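PTS-dependent dihydroxyacetone kinase, ADP-binding subunit DhaL (Lactococcus lactis subsp. lactis, PDB 3CR3) binds ADP, takes up a phosphoryl group from DhaM to form a bound ATP, and passes it on to dihydroxyacetone held by DhaK. Local coordinates at residues 81-86 / 178-183. Sequence-based numbering, arbitrary orientation.
Sequences PLYGSA and QSSAYL. With ADP (adenosine-5'-diphosphate), chain G.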
loop_
_atom_site.group_PDB
_atom_site.type_symbol
_atom_site.label_atom_id
_atom_site.label_comp_id
_atom_site.label_asym_id
_atom_site.label_seq_id
_atom_site.Cartn_x
_atom_site.Cartn_y
_atom_site.Cartn_z
ATOM N N PRO A 81 -19.278 -5.742 10.148
ATOM C CA PRO A 81 -19.953 -4.451 10.011
ATOM C C PRO A 81 -21.320 -4.540 9.319
ATOM O O PRO A 81 -22.222 -3.767 9.653
ATOM C CB PRO A 81 -18.994 -3.615 9.156
ATOM C CG PRO A 81 -17.711 -4.322 9.143
ATOM C CD PRO A 81 -17.880 -5.704 9.668
ATOM N N LEU A 82 -21.478 -5.469 8.382
ATOM C CA LEU A 82 -22.736 -5.558 7.619
ATOM C C LEU A 82 -23.910 -6.155 8.400
ATOM O O LEU A 82 -24.954 -5.517 8.552
ATOM C CB LEU A 82 -22.528 -6.317 6.295
ATOM C CG LEU A 82 -21.598 -5.636 5.287
ATOM C CD1 LEU A 82 -21.171 -6.666 4.245
ATOM C CD2 LEU A 82 -22.243 -4.442 4.641
ATOM N N TYR A 83 -23.751 -7.389 8.868
ATOM C CA TYR A 83 -24.763 -8.010 9.727
ATOM C C TYR A 83 -24.951 -7.233 11.031
ATOM O O TYR A 83 -26.084 -7.097 11.516
ATOM C CB TYR A 83 -24.410 -9.468 10.046
ATOM C CG TYR A 83 -24.739 -10.449 8.940
ATOM C CD1 TYR A 83 -26.064 -10.724 8.609
ATOM C CD2 TYR A 83 -23.728 -11.109 8.234
ATOM C CE1 TYR A 83 -26.383 -11.629 7.609
ATOM C CE2 TYR A 83 -24.030 -12.008 7.211
ATOM C CZ TYR A 83 -25.363 -12.262 6.906
ATOM O OH TYR A 83 -25.700 -13.131 5.905
ATOM N N GLY A 84 -23.841 -6.748 11.590
ATOM C CA GLY A 84 -23.839 -5.949 12.829
ATOM C C GLY A 84 -24.689 -4.694 12.696
ATOM O O GLY A 84 -25.498 -4.389 13.578
ATOM N N SER A 85 -24.518 -3.972 11.591
ATOM C CA SER A 85 -25.318 -2.779 11.340
ATOM C C SER A 85 -26.771 -3.146 10.996
ATOM O O SER A 85 -27.695 -2.428 11.373
ATOM C CB SER A 85 -24.698 -1.914 10.245
ATOM O OG SER A 85 -23.401 -1.474 10.634
ATOM N N ALA A 86 -26.965 -4.262 10.297
ATOM C CA ALA A 86 -28.321 -4.755 10.041
ATOM C C ALA A 86 -29.021 -4.972 11.382
ATOM O O ALA A 86 -30.076 -4.414 11.630
ATOM C CB ALA A 86 -28.304 -6.049 9.205
ATOM N N GLN A 178 -25.714 -16.450 0.344
ATOM C CA GLN A 178 -26.046 -17.752 0.909
ATOM C C GLN A 178 -26.253 -17.699 2.421
ATOM O O GLN A 178 -27.204 -18.286 2.939
ATOM C CB GLN A 178 -24.967 -18.802 0.583
ATOM C CG GLN A 178 -25.273 -20.201 1.110
ATOM C CD GLN A 178 -26.522 -20.807 0.528
ATOM O OE1 GLN A 178 -27.623 -20.664 1.076
ATOM N NE2 GLN A 178 -26.372 -21.481 -0.599
ATOM N N SER A 179 -25.361 -17.029 3.134
ATOM C CA SER A 179 -25.545 -16.965 4.578
ATOM C C SER A 179 -26.838 -16.175 4.875
ATOM O O SER A 179 -27.592 -16.541 5.746
ATOM C CB SER A 179 -24.302 -16.397 5.285
ATOM O OG SER A 179 -24.049 -15.061 4.860
ATOM N N SER A 180 -27.139 -15.144 4.093
ATOM C CA SER A 180 -28.418 -14.437 4.283
ATOM C C SER A 180 -29.654 -15.288 3.983
ATOM O O SER A 180 -30.695 -15.096 4.608
ATOM C CB SER A 180 -28.471 -13.104 3.532
ATOM O OG SER A 180 -27.646 -12.127 4.151
ATOM N N ALA A 181 -29.538 -16.224 3.043
ATOM C CA ALA A 181 -30.620 -17.171 2.749
ATOM C C ALA A 181 -30.939 -18.047 3.969
ATOM O O ALA A 181 -32.119 -18.242 4.323
ATOM C CB ALA A 181 -30.276 -18.046 1.514
ATOM N N TYR A 182 -29.890 -18.553 4.620
ATOM C CA TYR A 182 -30.051 -19.334 5.852
ATOM C C TYR A 182 -30.767 -18.509 6.915
ATOM O O TYR A 182 -31.593 -19.021 7.659
ATOM C CB TYR A 182 -28.686 -19.780 6.413
ATOM C CG TYR A 182 -27.838 -20.674 5.515
ATOM C CD1 TYR A 182 -28.415 -21.593 4.629
ATOM C CD2 TYR A 182 -26.444 -20.617 5.591
ATOM C CE1 TYR A 182 -27.600 -22.432 3.812
ATOM C CE2 TYR A 182 -25.633 -21.427 4.814
ATOM C CZ TYR A 182 -26.205 -22.324 3.916
ATOM O OH TYR A 182 -25.367 -23.100 3.149
ATOM N N LEU A 183 -30.441 -17.224 6.988
ATOM C CA LEU A 183 -31.069 -16.334 7.959
ATOM C C LEU A 183 -32.581 -16.245 7.775
ATOM O O LEU A 183 -33.347 -16.350 8.750
ATOM C CB LEU A 183 -30.443 -14.929 7.883
ATOM C CG LEU A 183 -30.887 -13.930 8.954
ATOM C CD1 LEU A 183 -30.524 -14.449 10.351
ATOM C CD2 LEU A 183 -30.221 -12.585 8.703
HETATM P PB ADP G . -14.574 -10.525 3.689
HETATM O O1B ADP G . -13.679 -11.706 3.887
HETATM O O2B ADP G . -14.080 -9.295 4.370
HETATM O O3B ADP G . -14.970 -10.294 2.230
HETATM P PA ADP G . -16.752 -12.300 4.427
HETATM O O1A ADP G . -16.059 -13.304 3.572
HETATM O O2A ADP G . -17.070 -12.726 5.841
HETATM O O3A ADP G . -15.950 -10.889 4.467
HETATM O "O5'" ADP G . -18.127 -11.839 3.716
HETATM C "C5'" ADP G . -18.198 -11.693 2.294
HETATM C "C4'" ADP G . -19.601 -11.236 1.956
HETATM O "O4'" ADP G . -19.856 -9.910 2.435
HETATM C "C3'" ADP G . -19.861 -11.176 0.461
HETATM O "O3'" ADP G . -20.269 -12.467 0.007
HETATM C "C2'" ADP G . -20.958 -10.122 0.329
HETATM O "O2'" ADP G . -22.274 -10.681 0.355
HETATM C "C1'" ADP G . -20.820 -9.286 1.593
HETATM N N9 ADP G . -20.310 -7.946 1.250
HETATM C C8 ADP G . -19.007 -7.652 1.049
HETATM N N7 ADP G . -18.862 -6.352 0.755
HETATM C C5 ADP G . -20.093 -5.805 0.756
HETATM C C6 ADP G . -20.649 -4.462 0.511
HETATM N N6 ADP G . -19.810 -3.448 0.224
HETATM N N1 ADP G . -21.987 -4.298 0.611
HETATM C C2 ADP G . -22.819 -5.312 0.923
HETATM N N3 ADP G . -22.382 -6.551 1.148
HETATM C C4 ADP G . -21.054 -6.854 1.075
#
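Tyr83 and the serine pair Ser179 and Ser180 illustrate how one long polar side chain can tie together helices set too far apart for close packing. The short axes of 81-86 and 178-183 are inclined at 29°, with a closest approach of 13.1 Å. Across this distance reaches the phenol, its CG anti to the carbonyl carbon (chi1 -80°), which carries the hydroxyl to helix 175-191. There Tyr83 OH is gripped twice, by hydrogen bonds of 2.7 Å to Ser179 OG and 2.8 Å to Ser180 OG. The first serine oxygen lies near the ring plane, at its edge; the second comes in obliquely.

This polar end is the tight part. The apolar side is looser: Leu183 CD2 stands 4.1 Å from Tyr83 CE1 as leucine and phenol run alongside one another, pointing opposite ways. Met124 touches Tyr83 and Ser180, and Trp128 of helix 125-136 touches Leu183 and Ala86. All four touching residues are buried, so this side faces protein rather than an exposed surface.

Next to Tyr83, Leu82 turns to the nucleotide: its CD1 lies over the face of the adenine, a close 3.2 Å from ADP C4. Ser179 OG also bonds His37, whose other ring nitrogen holds ADP, while Ser180 OG bonds Trp128. A phenylalanine in place of Tyr83 would probably leave both serine hydroxyls without their shared mate and the ring less firmly anchored.

The chemistry thus implies a buried hydroxyl network near the centre of the all-helical DhaL fold, joining helices 79-94 and 175-191 and leading through Ser179 and His37 to the adjoining ADP pocket.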